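Local coordinates for protein adenylate cyclase (Hippeastrum hybrid cultivar, PDB 6YP4) that acts predominantly as a triphosphatase despite its naming as an adenylate cyclase, and binds a GTP analogue together with magnesium, at residues F55-K61 / P88-Q92; V63-K67 / S108-V114; F133-A138 / E149-Y155; Y155-S160 / V198-L204. All coordinates share one frame; numbering follows the deposited sequence. Where two conformers were deposited one is given.

Contact 1: F55-K61 / P88-Q92; sequences FYDANAK and PQIGQ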
# COMPACT_ATOMS: atom_id res chain seq x y z
N PHE A 55 -10.86 5.49 9.43
CA PHE A 55 -11.91 5.07 8.51
C PHE A 55 -11.62 5.62 7.12
O PHE A 55 -11.30 6.81 6.99
CB PHE A 55 -13.28 5.55 9.00
CG PHE A 55 -13.67 5.01 10.34
CD1 PHE A 55 -14.15 3.72 10.48
CD2 PHE A 55 -13.55 5.79 11.47
CE1 PHE A 55 -14.49 3.22 11.73
CE2 PHE A 55 -13.89 5.30 12.72
CZ PHE A 55 -14.37 4.01 12.85
N TYR A 56 -11.71 4.76 6.09
CA TYR A 56 -11.51 5.17 4.70
C TYR A 56 -12.86 5.34 4.02
O TYR A 56 -13.74 4.48 4.14
CB TYR A 56 -10.67 4.14 3.92
CG TYR A 56 -9.18 4.12 4.27
CD1 TYR A 56 -8.72 3.48 5.41
CD2 TYR A 56 -8.23 4.74 3.46
CE1 TYR A 56 -7.37 3.45 5.73
CE2 TYR A 56 -6.87 4.71 3.77
CZ TYR A 56 -6.45 4.06 4.91
OH TYR A 56 -5.10 4.03 5.24
N ASP A 57 -13.02 6.47 3.31
CA ASP A 57 -14.19 6.80 2.47
C ASP A 57 -15.46 6.60 3.30
O ASP A 57 -15.55 7.11 4.42
CB ASP A 57 -14.13 5.99 1.18
CG ASP A 57 -12.90 6.28 0.38
OD1 ASP A 57 -12.36 7.39 0.51
OD2 ASP A 57 -12.47 5.39 -0.38
N ALA A 58 -16.44 5.86 2.80
CA ALA A 58 -17.72 5.73 3.47
C ALA A 58 -17.75 4.41 4.25
O ALA A 58 -18.47 3.47 3.93
CB ALA A 58 -18.86 5.82 2.47
N ASN A 59 -16.93 4.38 5.31
CA ASN A 59 -16.81 3.19 6.15
C ASN A 59 -16.43 1.96 5.33
O ASN A 59 -16.88 0.85 5.60
CB ASN A 59 -18.09 2.93 6.93
CG ASN A 59 -17.84 2.50 8.34
OD1 ASN A 59 -16.91 2.99 8.98
ND2 ASN A 59 -18.66 1.58 8.84
N ALA A 60 -15.60 2.17 4.30
CA ALA A 60 -15.22 1.11 3.38
C ALA A 60 -14.12 0.21 3.94
O ALA A 60 -14.11 -1.00 3.69
CB ALA A 60 -14.78 1.73 2.06
N LYS A 61 -13.17 0.80 4.67
CA LYS A 61 -12.00 0.13 5.21
C LYS A 61 -11.65 0.79 6.55
O LYS A 61 -11.93 1.97 6.75
CB LYS A 61 -10.84 0.22 4.19
CG LYS A 61 -9.45 0.04 4.76
CD LYS A 61 -8.44 -0.25 3.66
CE LYS A 61 -7.92 1.00 2.98
NZ LYS A 61 -6.99 0.62 1.86
N PRO A 88 -14.76 -2.58 9.84
CA PRO A 88 -15.21 -1.19 10.14
C PRO A 88 -16.38 -1.15 11.08
O PRO A 88 -16.51 -0.17 11.83
CB PRO A 88 -15.60 -0.63 8.76
CG PRO A 88 -14.84 -1.53 7.76
CD PRO A 88 -14.80 -2.89 8.41
N GLN A 89 -17.23 -2.18 11.08
CA GLN A 89 -18.35 -2.17 12.01
C GLN A 89 -17.85 -2.16 13.44
O GLN A 89 -18.43 -1.47 14.29
CB GLN A 89 -19.27 -3.37 11.76
CG GLN A 89 -20.01 -3.32 10.41
CD GLN A 89 -20.56 -1.92 10.08
OE1 GLN A 89 -20.38 -1.42 8.97
NE2 GLN A 89 -21.24 -1.31 11.04
N ILE A 90 -16.77 -2.90 13.73
CA ILE A 90 -16.22 -2.93 15.08
C ILE A 90 -15.57 -1.59 15.40
O ILE A 90 -15.76 -1.04 16.50
CB ILE A 90 -15.23 -4.09 15.25
CG1 ILE A 90 -15.91 -5.44 15.08
CG2 ILE A 90 -14.54 -4.01 16.63
CD1 ILE A 90 -14.93 -6.61 14.99
N GLY A 91 -14.79 -1.04 14.46
CA GLY A 91 -14.24 0.30 14.65
C GLY A 91 -15.30 1.32 15.03
O GLY A 91 -15.08 2.17 15.90
N GLN A 92 -16.48 1.24 14.38
CA GLN A 92 -17.56 2.17 14.71
C GLN A 92 -18.16 1.87 16.08
O GLN A 92 -18.53 2.81 16.81
CB GLN A 92 -18.65 2.12 13.64
CG GLN A 92 -18.25 2.73 12.27
CD GLN A 92 -18.12 4.24 12.30
OE1 GLN A 92 -18.47 4.88 13.29
NE2 GLN A 92 -17.66 4.83 11.21
O HOH W 1 -21.36 1.08 7.48
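The first torsion of Phe-55 places CG opposite its carbonyl carbon (chi1 -61°), which turns the ring toward residues 88-92, and Gln-92 folds back at its second torsion (chi2 -71°) to lay its amide over one face of that ring. The two planes lie only 20° apart, with NE2 of Gln-92 3.6 Å from CE1 of Phe-55, near the rim. The same NE2 gives a nearly straight hydrogen bond to OD1 of Asn-59 at 3.0 Å; the donor keeps its own amide plane but stands above the carbonyl plane. An amide suits this place, since its flat face packs on a ring while an N-H at its edge serves a neighbour. Gly-91, bare of a side chain, lets its C meet CZ of Phe-55 edge-on at 3.6 Å. Asn-59, a residue type tolerant of the left-handed backbone it adopts, rests its O against Pro-88 CB at 3.7 Å, and its ND2 donates to a water that in turn donates to Gln-89 OE1. The turn joins strands 49-56 and 61-73, while helix 88-96 follows strand 76-86; Phe-55 also packs on Cys-62 and on Leu-35 of strand 26-39.

Contact 2: V63-K67 / S108-V114; sequences VLSLK and SRIWRRV. With GCP (phosphomethylphosphonic acid guanylate ester), chain B.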
# COMPACT_ATOMS: atom_id res chain seq x y z
N VAL A 63 -8.58 0.78 9.82
CA VAL A 63 -7.24 0.39 10.25
C VAL A 63 -7.01 0.83 11.69
O VAL A 63 -7.20 2.01 12.02
CB VAL A 63 -6.15 0.97 9.33
CG1 VAL A 63 -4.75 0.53 9.82
CG2 VAL A 63 -6.36 0.53 7.85
N LEU A 64 -6.59 -0.10 12.54
CA LEU A 64 -6.24 0.18 13.93
C LEU A 64 -4.73 0.26 14.08
O LEU A 64 -4.01 -0.57 13.50
CB LEU A 64 -6.81 -0.90 14.86
CG LEU A 64 -6.44 -0.95 16.34
CD1 LEU A 64 -7.16 0.19 17.08
CD2 LEU A 64 -6.85 -2.29 16.93
N SER A 65 -4.23 1.24 14.84
CA SER A 65 -2.78 1.36 14.96
C SER A 65 -2.37 1.89 16.33
O SER A 65 -3.04 2.75 16.92
CB SER A 65 -2.19 2.28 13.89
OG SER A 65 -2.73 3.59 13.95
N LEU A 66 -1.24 1.39 16.81
CA LEU A 66 -0.56 1.95 17.98
C LEU A 66 0.79 2.48 17.51
O LEU A 66 1.57 1.74 16.91
CB LEU A 66 -0.41 0.91 19.09
CG LEU A 66 0.35 1.36 20.34
CD1 LEU A 66 -0.44 2.45 21.06
CD2 LEU A 66 0.57 0.18 21.25
N LYS A 67 1.05 3.76 17.74
CA LYS A 67 2.31 4.38 17.36
C LYS A 67 2.99 4.95 18.60
O LYS A 67 2.35 5.67 19.38
CB LYS A 67 2.10 5.47 16.33
CG LYS A 67 1.83 4.99 14.94
CD LYS A 67 1.24 6.11 14.13
CE LYS A 67 1.59 6.00 12.67
NZ LYS A 67 2.22 7.27 12.21
N SER A 108 -7.43 -8.52 19.25
CA SER A 108 -6.48 -7.77 18.44
C SER A 108 -5.07 -7.85 19.04
O SER A 108 -4.88 -7.63 20.24
CB SER A 108 -6.90 -6.31 18.32
OG SER A 108 -5.82 -5.53 17.83
N ARG A 109 -4.10 -8.13 18.17
CA ARG A 109 -2.70 -7.97 18.53
C ARG A 109 -2.42 -6.56 19.05
O ARG A 109 -1.63 -6.38 19.99
CB ARG A 109 -1.84 -8.26 17.29
CG ARG A 109 -0.38 -7.97 17.43
CD ARG A 109 0.36 -8.27 16.13
NE ARG A 109 0.40 -7.13 15.22
CZ ARG A 109 -0.19 -7.08 14.03
NH1 ARG A 109 -0.08 -5.99 13.28
NH2 ARG A 109 -0.89 -8.11 13.57
N ILE A 110 -3.07 -5.55 18.46
CA ILE A 110 -2.80 -4.16 18.82
C ILE A 110 -3.35 -3.86 20.21
O ILE A 110 -2.67 -3.27 21.06
CB ILE A 110 -3.40 -3.21 17.77
CG1 ILE A 110 -3.18 -3.73 16.35
CG2 ILE A 110 -2.80 -1.80 17.93
CD1 ILE A 110 -1.75 -3.78 15.94
N TRP A 111 -4.61 -4.23 20.45
CA TRP A 111 -5.14 -4.07 21.80
C TRP A 111 -4.31 -4.85 22.81
O TRP A 111 -4.03 -4.36 23.91
CB TRP A 111 -6.60 -4.51 21.86
CG TRP A 111 -7.16 -4.42 23.23
CD1 TRP A 111 -7.57 -5.46 24.03
CD2 TRP A 111 -7.34 -3.23 23.99
NE1 TRP A 111 -8.01 -4.97 25.24
CE2 TRP A 111 -7.87 -3.59 25.24
CE3 TRP A 111 -7.12 -1.88 23.73
CZ2 TRP A 111 -8.18 -2.66 26.23
CZ3 TRP A 111 -7.43 -0.94 24.71
CH2 TRP A 111 -7.96 -1.34 25.94
N ARG A 112 -3.87 -6.06 22.45
CA ARG A 112 -3.01 -6.83 23.34
C ARG A 112 -1.75 -6.04 23.68
O ARG A 112 -1.30 -6.05 24.83
CB ARG A 112 -2.66 -8.18 22.71
CG ARG A 112 -2.23 -9.29 23.67
CD ARG A 112 -3.05 -9.29 24.98
NE ARG A 112 -4.48 -9.36 24.73
CZ ARG A 112 -5.40 -9.06 25.65
NH1 ARG A 112 -6.69 -9.14 25.36
NH2 ARG A 112 -5.03 -8.65 26.86
N ARG A 113 -1.18 -5.32 22.70
CA ARG A 113 0.04 -4.56 22.96
C ARG A 113 -0.23 -3.36 23.85
O ARG A 113 0.60 -3.02 24.71
CB ARG A 113 0.68 -4.12 21.64
CG ARG A 113 2.08 -3.52 21.81
CD ARG A 113 2.69 -3.07 20.48
NE ARG A 113 2.84 -4.16 19.53
CZ ARG A 113 4.01 -4.61 19.08
NH1 ARG A 113 5.14 -4.05 19.50
NH2 ARG A 113 4.05 -5.61 18.21
N VAL A 114 -1.37 -2.70 23.67
CA VAL A 114 -1.76 -1.61 24.57
C VAL A 114 -1.73 -2.09 26.01
O VAL A 114 -1.16 -1.45 26.90
CB VAL A 114 -3.15 -1.06 24.18
CG1 VAL A 114 -3.71 -0.19 25.29
CG2 VAL A 114 -3.09 -0.28 22.87
PG GCP B . 1.50 10.32 8.77
O1G GCP B . 2.52 11.36 8.40
O2G GCP B . 0.12 10.76 8.36
O3G GCP B . 1.55 10.07 10.26
C3B GCP B . 1.93 8.78 7.87
PB GCP B . 0.73 7.46 8.38
O1B GCP B . 0.41 7.51 9.85
O2B GCP B . -0.52 7.51 7.54
O3A GCP B . 1.51 6.05 8.08
PA GCP B . 0.66 4.64 8.09
O1A GCP B . 1.52 3.62 8.82
O2A GCP B . -0.62 4.88 8.86
O5' GCP B . 0.29 4.17 6.51
C5' GCP B . 0.93 4.84 5.43
C4' GCP B . 2.49 4.54 5.41
O4' GCP B . 2.85 3.03 5.60
C3' GCP B . 2.95 4.84 4.25
O3' GCP B . 4.22 5.53 4.40
C2' GCP B . 3.07 3.42 3.37
O2' GCP B . 4.29 3.38 2.54
C1' GCP B . 3.00 2.43 4.17
N9 GCP B . 1.79 1.58 3.81
C8 GCP B . 0.62 1.75 4.46
N7 GCP B . -0.28 0.89 3.96
C5 GCP B . 0.33 0.18 3.00
C6 GCP B . -0.13 -0.84 2.16
O6 GCP B . -1.25 -1.22 2.24
N1 GCP B . 0.69 -1.39 1.27
C2 GCP B . 1.98 -0.96 1.18
N2 GCP B . 2.79 -1.63 0.17
N3 GCP B . 2.43 0.04 1.99
C4 GCP B . 1.60 0.61 2.90
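Leu-64 and Leu-66 project from the outer side of a strand in the CYTH tunnel wall onto helix 109-118, a helix-on-sheet packing in which the short strand and helix axes run 8.4 Å apart and 28° from parallel. The side chains of Leu-64 and Ile-110 lie alongside one another, running opposite ways, CD2 of the leucine 3.7 Å from CB of the isoleucine. Ile-110 turns its CG2 branch to the strand, where it lies 3.8 Å from Leu-66 CB; because this residue was modelled in two conformers, the finer detail of its contacts is doubtful. The CD2 methyl of Leu-66 goes further along the helix, meeting Val-114 CG2 at 4.0 Å and the aliphatic part of Arg-113, whose guanidinium is held by a salt bridge to Asp-82.

Where the helix starts, Ser-108 is the N-cap. Its OG, anti to the backbone N (chi1 166°), accepts from Trp-111 N at 3.2 Å and weakly from Ile-110 N, so a small hydroxyl meets amides that the first helical turn leaves without carbonyl partners. Leu-64 CD2 packs on this OG at 3.5 Å.

On the tunnel side of the same strand, Lys-67 sends NZ to O1B of the bound GTP analogue at 3.0 Å, and Ser-65 lies near Glu-83 and a magnesium ion. The strand is thus two-sided: branched aliphatic chains shed water against the helix, while a long cationic chain faces the phosphates, whose negative charge it probably helps to offset.

Contact 3: F133-A138 / E149-Y155; sequences FRNVRA and ELDETEY. With GCP (phosphomethylphosphonic acid guanylate ester), chain B.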
# COMPACT_ATOMS: atom_id res chain seq x y z
N PHE A 133 -9.73 14.04 13.07
CA PHE A 133 -9.66 14.97 11.95
C PHE A 133 -9.71 14.17 10.65
O PHE A 133 -9.59 12.95 10.64
CB PHE A 133 -8.39 15.84 12.01
CG PHE A 133 -7.11 15.06 12.07
CD1 PHE A 133 -6.43 14.70 10.91
CD2 PHE A 133 -6.57 14.68 13.30
CE1 PHE A 133 -5.24 13.96 10.96
CE2 PHE A 133 -5.37 13.95 13.36
CZ PHE A 133 -4.71 13.59 12.18
N ARG A 134 -9.87 14.91 9.55
CA ARG A 134 -10.09 14.39 8.21
C ARG A 134 -8.82 14.61 7.37
O ARG A 134 -8.06 15.55 7.61
CB ARG A 134 -11.31 15.09 7.58
CG ARG A 134 -11.59 14.89 6.09
CD ARG A 134 -12.64 15.91 5.59
NE ARG A 134 -13.28 15.54 4.32
CZ ARG A 134 -12.93 16.01 3.13
NH1 ARG A 134 -13.57 15.62 2.03
NH2 ARG A 134 -11.93 16.89 3.02
N ASN A 135 -8.59 13.73 6.40
CA ASN A 135 -7.42 13.90 5.53
C ASN A 135 -7.70 13.29 4.17
O ASN A 135 -8.24 12.17 4.09
CB ASN A 135 -6.17 13.26 6.17
CG ASN A 135 -4.91 13.42 5.31
OD1 ASN A 135 -4.32 14.51 5.24
ND2 ASN A 135 -4.45 12.32 4.71
N VAL A 136 -7.39 14.03 3.12
CA VAL A 136 -7.44 13.55 1.74
C VAL A 136 -6.02 13.18 1.33
O VAL A 136 -5.12 14.01 1.36
CB VAL A 136 -8.03 14.60 0.79
CG1 VAL A 136 -8.05 14.04 -0.65
CG2 VAL A 136 -9.42 14.97 1.23
N ARG A 137 -5.83 11.92 0.92
CA ARG A 137 -4.50 11.42 0.59
C ARG A 137 -4.49 10.94 -0.85
O ARG A 137 -5.26 10.04 -1.21
CB ARG A 137 -4.08 10.29 1.53
CG ARG A 137 -2.86 9.48 1.05
CD ARG A 137 -2.27 8.67 2.19
NE ARG A 137 -1.82 9.52 3.30
CZ ARG A 137 -1.45 9.04 4.49
NH1 ARG A 137 -1.50 7.74 4.74
NH2 ARG A 137 -1.05 9.87 5.45
N ALA A 138 -3.61 11.53 -1.66
CA ALA A 138 -3.36 11.14 -3.04
C ALA A 138 -2.04 10.38 -3.08
O ALA A 138 -1.04 10.87 -2.54
CB ALA A 138 -3.32 12.38 -3.94
N GLU A 149 3.01 10.15 -0.87
CA GLU A 149 1.68 10.42 -0.33
C GLU A 149 1.55 11.92 -0.11
O GLU A 149 2.29 12.49 0.70
CB GLU A 149 1.45 9.68 0.99
CG GLU A 149 1.20 8.19 0.83
CD GLU A 149 1.77 7.41 1.99
OE1 GLU A 149 3.01 7.31 2.07
OE2 GLU A 149 0.99 6.90 2.82
N LEU A 150 0.63 12.55 -0.84
CA LEU A 150 0.38 13.98 -0.77
C LEU A 150 -0.92 14.19 -0.01
O LEU A 150 -1.98 13.74 -0.45
CB LEU A 150 0.30 14.56 -2.19
CG LEU A 150 0.13 16.07 -2.37
CD1 LEU A 150 1.39 16.81 -1.92
CD2 LEU A 150 -0.20 16.40 -3.82
N ASP A 151 -0.84 14.86 1.14
CA ASP A 151 -1.94 14.93 2.08
C ASP A 151 -2.52 16.33 2.14
O ASP A 151 -1.80 17.33 2.08
CB ASP A 151 -1.48 14.52 3.49
CG ASP A 151 -1.25 13.03 3.64
OD1 ASP A 151 -1.94 12.21 2.95
OD2 ASP A 151 -0.41 12.67 4.50
N GLU A 152 -3.84 16.40 2.27
CA GLU A 152 -4.55 17.64 2.55
C GLU A 152 -5.32 17.39 3.84
O GLU A 152 -6.32 16.66 3.84
CB GLU A 152 -5.47 18.03 1.40
CG GLU A 152 -6.25 19.33 1.62
CD GLU A 152 -7.09 19.72 0.42
OE1 GLU A 152 -6.97 19.06 -0.64
OE2 GLU A 152 -7.86 20.70 0.53
N THR A 153 -4.85 17.99 4.94
CA THR A 153 -5.26 17.63 6.29
C THR A 153 -6.12 18.74 6.86
O THR A 153 -5.64 19.86 7.08
CB THR A 153 -4.05 17.37 7.17
OG1 THR A 153 -3.22 16.37 6.55
CG2 THR A 153 -4.49 16.89 8.53
N GLU A 154 -7.39 18.44 7.10
CA GLU A 154 -8.36 19.41 7.60
C GLU A 154 -8.53 19.14 9.08
O GLU A 154 -9.17 18.16 9.47
CB GLU A 154 -9.68 19.33 6.85
CG GLU A 154 -9.54 19.19 5.34
CD GLU A 154 -9.64 20.52 4.60
OE1 GLU A 154 -9.63 21.58 5.27
OE2 GLU A 154 -9.71 20.50 3.35
N TYR A 155 -7.91 19.97 9.90
CA TYR A 155 -8.17 19.97 11.32
C TYR A 155 -9.35 20.89 11.58
O TYR A 155 -9.80 21.63 10.71
CB TYR A 155 -6.95 20.43 12.12
CG TYR A 155 -5.67 19.69 11.85
CD1 TYR A 155 -5.41 18.46 12.47
CD2 TYR A 155 -4.70 20.21 11.00
CE1 TYR A 155 -4.22 17.77 12.24
CE2 TYR A 155 -3.52 19.53 10.75
CZ TYR A 155 -3.28 18.31 11.38
OH TYR A 155 -2.09 17.63 11.13
PG GCP B . 1.50 10.32 8.77
O1G GCP B . 2.52 11.36 8.40
O2G GCP B . 0.12 10.76 8.36
O3G GCP B . 1.55 10.07 10.26
C3B GCP B . 1.93 8.78 7.87
PB GCP B . 0.73 7.46 8.38
O1B GCP B . 0.41 7.51 9.85
O2B GCP B . -0.52 7.51 7.54
O3A GCP B . 1.51 6.05 8.08
PA GCP B . 0.66 4.64 8.09
O1A GCP B . 1.52 3.62 8.82
O2A GCP B . -0.62 4.88 8.86
O5' GCP B . 0.29 4.17 6.51
C5' GCP B . 0.93 4.84 5.43
C4' GCP B . 2.49 4.54 5.41
O4' GCP B . 2.85 3.03 5.60
C3' GCP B . 2.95 4.84 4.25
O3' GCP B . 4.22 5.53 4.40
C2' GCP B . 3.07 3.42 3.37
O2' GCP B . 4.29 3.38 2.54
C1' GCP B . 3.00 2.43 4.17
N9 GCP B . 1.79 1.58 3.81
C8 GCP B . 0.62 1.75 4.46
N7 GCP B . -0.28 0.89 3.96
C5 GCP B . 0.33 0.18 3.00
C6 GCP B . -0.13 -0.84 2.16
O6 GCP B . -1.25 -1.22 2.24
N1 GCP B . 0.69 -1.39 1.27
C2 GCP B . 1.98 -0.96 1.18
N2 GCP B . 2.79 -1.63 0.17
N3 GCP B . 2.43 0.04 1.99
C4 GCP B . 1.60 0.61 2.90
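The guanidinium of Arg-137 meets Asp-151 at its edge, side-on and nearly coplanar: NE reaches the syn lone pair of OD1 at 2.7 Å, and NH2 reaches OD2 at 3.0 Å. At the adjoining end of the ion, NH1 and NH2 both donate to O2B of the bound GTP analogue, the NH1 bond being 3.0 Å. Over one face sits Glu-149 OE2, 3.3 Å from NH1, a purely electrostatic bridge that is doubtful in detail because Glu-149 has two conformers. Arginine suits the place, for its flat ion can serve a carboxylate and a phosphoryl oxygen at once. Asn-135 is second shell: ND2 donates straight to OD1 of Asp-151, from above the carboxylate plane, at 3.1 Å, so this oxygen has two donors, which probably fix the rotation of the carboxylate.

At the far end Tyr-155 CE1 lies over the centre of one face of the Phe-133 ring; the planes are oblique, 49° apart, with centroids separated by 4.9 Å. The ladder beneath is antiparallel, hydrogen-bonded in both directions at Val-136/Glu-152 and Ala-138/Leu-150, and at Arg-134/Glu-154 with one of the two bonds weak.

Strand 26-39 flanks this hairpin beside 127-141, and strand 158-166 beside 147-155. Lys-195 of helix 195-201 bridges to Asp-151 OD2, while Leu-150, on the other face, packs against helix 12-22.

Contact 4: Y155-S160 / V198-L204; sequences YGFGTS and VFRSGKL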
# COMPACT_ATOMS: atom_id res chain seq x y z
N TYR A 155 -7.91 19.97 9.90
CA TYR A 155 -8.17 19.97 11.32
C TYR A 155 -9.35 20.89 11.58
O TYR A 155 -9.80 21.63 10.71
CB TYR A 155 -6.95 20.43 12.12
CG TYR A 155 -5.67 19.69 11.85
CD1 TYR A 155 -5.41 18.46 12.47
CD2 TYR A 155 -4.70 20.21 11.00
CE1 TYR A 155 -4.22 17.77 12.24
CE2 TYR A 155 -3.52 19.53 10.75
CZ TYR A 155 -3.28 18.31 11.38
OH TYR A 155 -2.09 17.63 11.13
N GLY A 156 -9.87 20.85 12.81
CA GLY A 156 -10.91 21.80 13.15
C GLY A 156 -10.47 23.24 12.92
O GLY A 156 -11.28 24.08 12.54
N PHE A 157 -9.18 23.51 13.09
CA PHE A 157 -8.67 24.86 13.24
C PHE A 157 -7.86 25.34 12.04
O PHE A 157 -7.40 26.48 12.05
CB PHE A 157 -7.81 24.93 14.51
CG PHE A 157 -6.92 23.74 14.70
CD1 PHE A 157 -5.75 23.62 13.99
CD2 PHE A 157 -7.27 22.72 15.57
CE1 PHE A 157 -4.93 22.52 14.15
CE2 PHE A 157 -6.45 21.62 15.74
CZ PHE A 157 -5.28 21.52 15.03
N GLY A 158 -7.68 24.52 11.01
CA GLY A 158 -6.93 24.96 9.85
C GLY A 158 -6.58 23.76 8.99
O GLY A 158 -6.85 22.61 9.36
N THR A 159 -5.97 24.05 7.84
CA THR A 159 -5.59 23.04 6.85
C THR A 159 -4.08 23.05 6.68
O THR A 159 -3.44 24.12 6.70
CB THR A 159 -6.25 23.33 5.50
OG1 THR A 159 -7.66 23.51 5.70
CG2 THR A 159 -6.03 22.18 4.52
N SER A 160 -3.48 21.86 6.56
CA SER A 160 -2.07 21.75 6.25
C SER A 160 -1.89 20.79 5.08
O SER A 160 -2.78 19.98 4.79
CB SER A 160 -1.25 21.26 7.46
OG SER A 160 -1.44 19.88 7.68
N VAL A 198 0.06 17.90 15.97
CA VAL A 198 -0.63 19.13 15.57
C VAL A 198 -2.09 19.10 16.03
O VAL A 198 -2.62 20.10 16.54
CB VAL A 198 -0.53 19.32 14.04
CG1 VAL A 198 -1.47 20.41 13.59
CG2 VAL A 198 0.91 19.66 13.63
N PHE A 199 -2.75 17.95 15.86
CA PHE A 199 -4.11 17.79 16.36
C PHE A 199 -4.19 18.13 17.84
O PHE A 199 -4.96 19.02 18.24
CB PHE A 199 -4.59 16.36 16.11
CG PHE A 199 -5.88 16.02 16.82
CD1 PHE A 199 -5.91 14.99 17.75
CD2 PHE A 199 -7.05 16.72 16.54
CE1 PHE A 199 -7.08 14.65 18.41
CE2 PHE A 199 -8.24 16.39 17.20
CZ PHE A 199 -8.25 15.35 18.13
N ARG A 200 -3.38 17.46 18.67
CA ARG A 200 -3.43 17.68 20.11
C ARG A 200 -3.08 19.12 20.48
O ARG A 200 -3.62 19.66 21.45
CB ARG A 200 -2.50 16.71 20.84
CG ARG A 200 -2.84 15.23 20.61
CD ARG A 200 -4.20 14.86 21.21
NE ARG A 200 -4.11 14.56 22.64
CZ ARG A 200 -5.10 14.73 23.51
NH1 ARG A 200 -6.26 15.21 23.10
NH2 ARG A 200 -4.92 14.43 24.79
N SER A 201 -2.18 19.75 19.72
CA SER A 201 -1.78 21.12 20.03
C SER A 201 -2.91 22.11 19.78
O SER A 201 -2.93 23.19 20.39
CB SER A 201 -0.56 21.50 19.20
OG SER A 201 -0.95 22.03 17.94
N GLY A 202 -3.84 21.78 18.90
CA GLY A 202 -4.96 22.66 18.65
C GLY A 202 -4.67 23.87 17.79
O GLY A 202 -5.52 24.75 17.69
N LYS A 203 -3.49 23.95 17.18
CA LYS A 203 -3.20 25.05 16.27
C LYS A 203 -2.10 24.61 15.31
O LYS A 203 -1.38 23.63 15.57
CB LYS A 203 -2.79 26.33 17.02
CG LYS A 203 -1.51 26.18 17.80
CD LYS A 203 -0.97 27.52 18.26
CE LYS A 203 0.49 27.41 18.65
NZ LYS A 203 1.40 27.75 17.52
N LEU A 204 -1.98 25.35 14.21
CA LEU A 204 -1.02 25.01 13.17
C LEU A 204 0.36 25.52 13.55
O LEU A 204 0.53 26.69 13.93
CB LEU A 204 -1.44 25.62 11.84
CG LEU A 204 -2.65 25.05 11.12
CD1 LEU A 204 -3.05 25.95 9.98
CD2 LEU A 204 -2.36 23.64 10.61
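Residues 155-158 reverse the chain in a tight turn of near type I backbone, closed by Tyr-155 N donating to Gly-158 O at 2.9 Å, and Tyr-155 and Phe-157 of this turn lean on the last helical turn of 198-201 and the tail behind it. There Gly-202 leaves the helix with positive phi, a conformation that comes easily to a residue lacking CB. Ser-201 gives the exit its shape: OG donates to Val-198 O at 2.9 Å and accepts from Lys-203 N, forming an ST turn.

The flat peptide after Gly-202 lies on the Phe-157 ring, with Gly-202 C over its centre, 3.4 Å above the plane, and Lys-203 N nearer the rim. Phe-157 reaches it by setting CG between its backbone N and carbonyl carbon (chi1 42°), while Tyr-155 CB rests on the opposite face. A large aromatic ring is apt here, because its broad face matches the bare backbone. Val-198 CG1 comes at about a right angle onto the Tyr-155 ring, a CH-pi contact 3.9 Å from the centroid and 26° off the normal. Beyond it Leu-204 bends back over the second strand, its CD1 3.8 Å from Thr-159 O and 4.0 Å from CA of Gly-158, where the absence of a side chain leaves the methyl its place; CD2 meets Ser-160 CB. No hydrogen bond crosses between the segments, which meet through van der Waals packing of side chains on each other and on backbone.

The turn connects neighbouring strands 147-155 and 158-166, where Thr-159 OG1 bonds Glu-154 and the backbone of Ser-160 pairs with Thr-153; helix 195-201 lies against their linked ends.

In the fold
All four contacts attach to one curled antiparallel sheet whose interior holds the GTP analogue. Contacts 2 and 3 grip its phosphates from opposite sides of the chain's centre, through Lys-67 and Arg-137, although their own centres stand 23 Å apart. Contact 1 adjoins contact 2 through neighbouring strands, Tyr-56 CE1 touching Val-63 CG2 at 3.7 Å, and the side chain of Lys-61 comes within about 6 Å of a bound analogue. Contacts 3 and 4 share Tyr-155, with centres 12 Å apart, and Phe-133 CE2 packs on Phe-199 CB at 3.7 Å. Contact 4 stands off from the pocket: its Tyr-155 side chain is about 8 Å from the ligand.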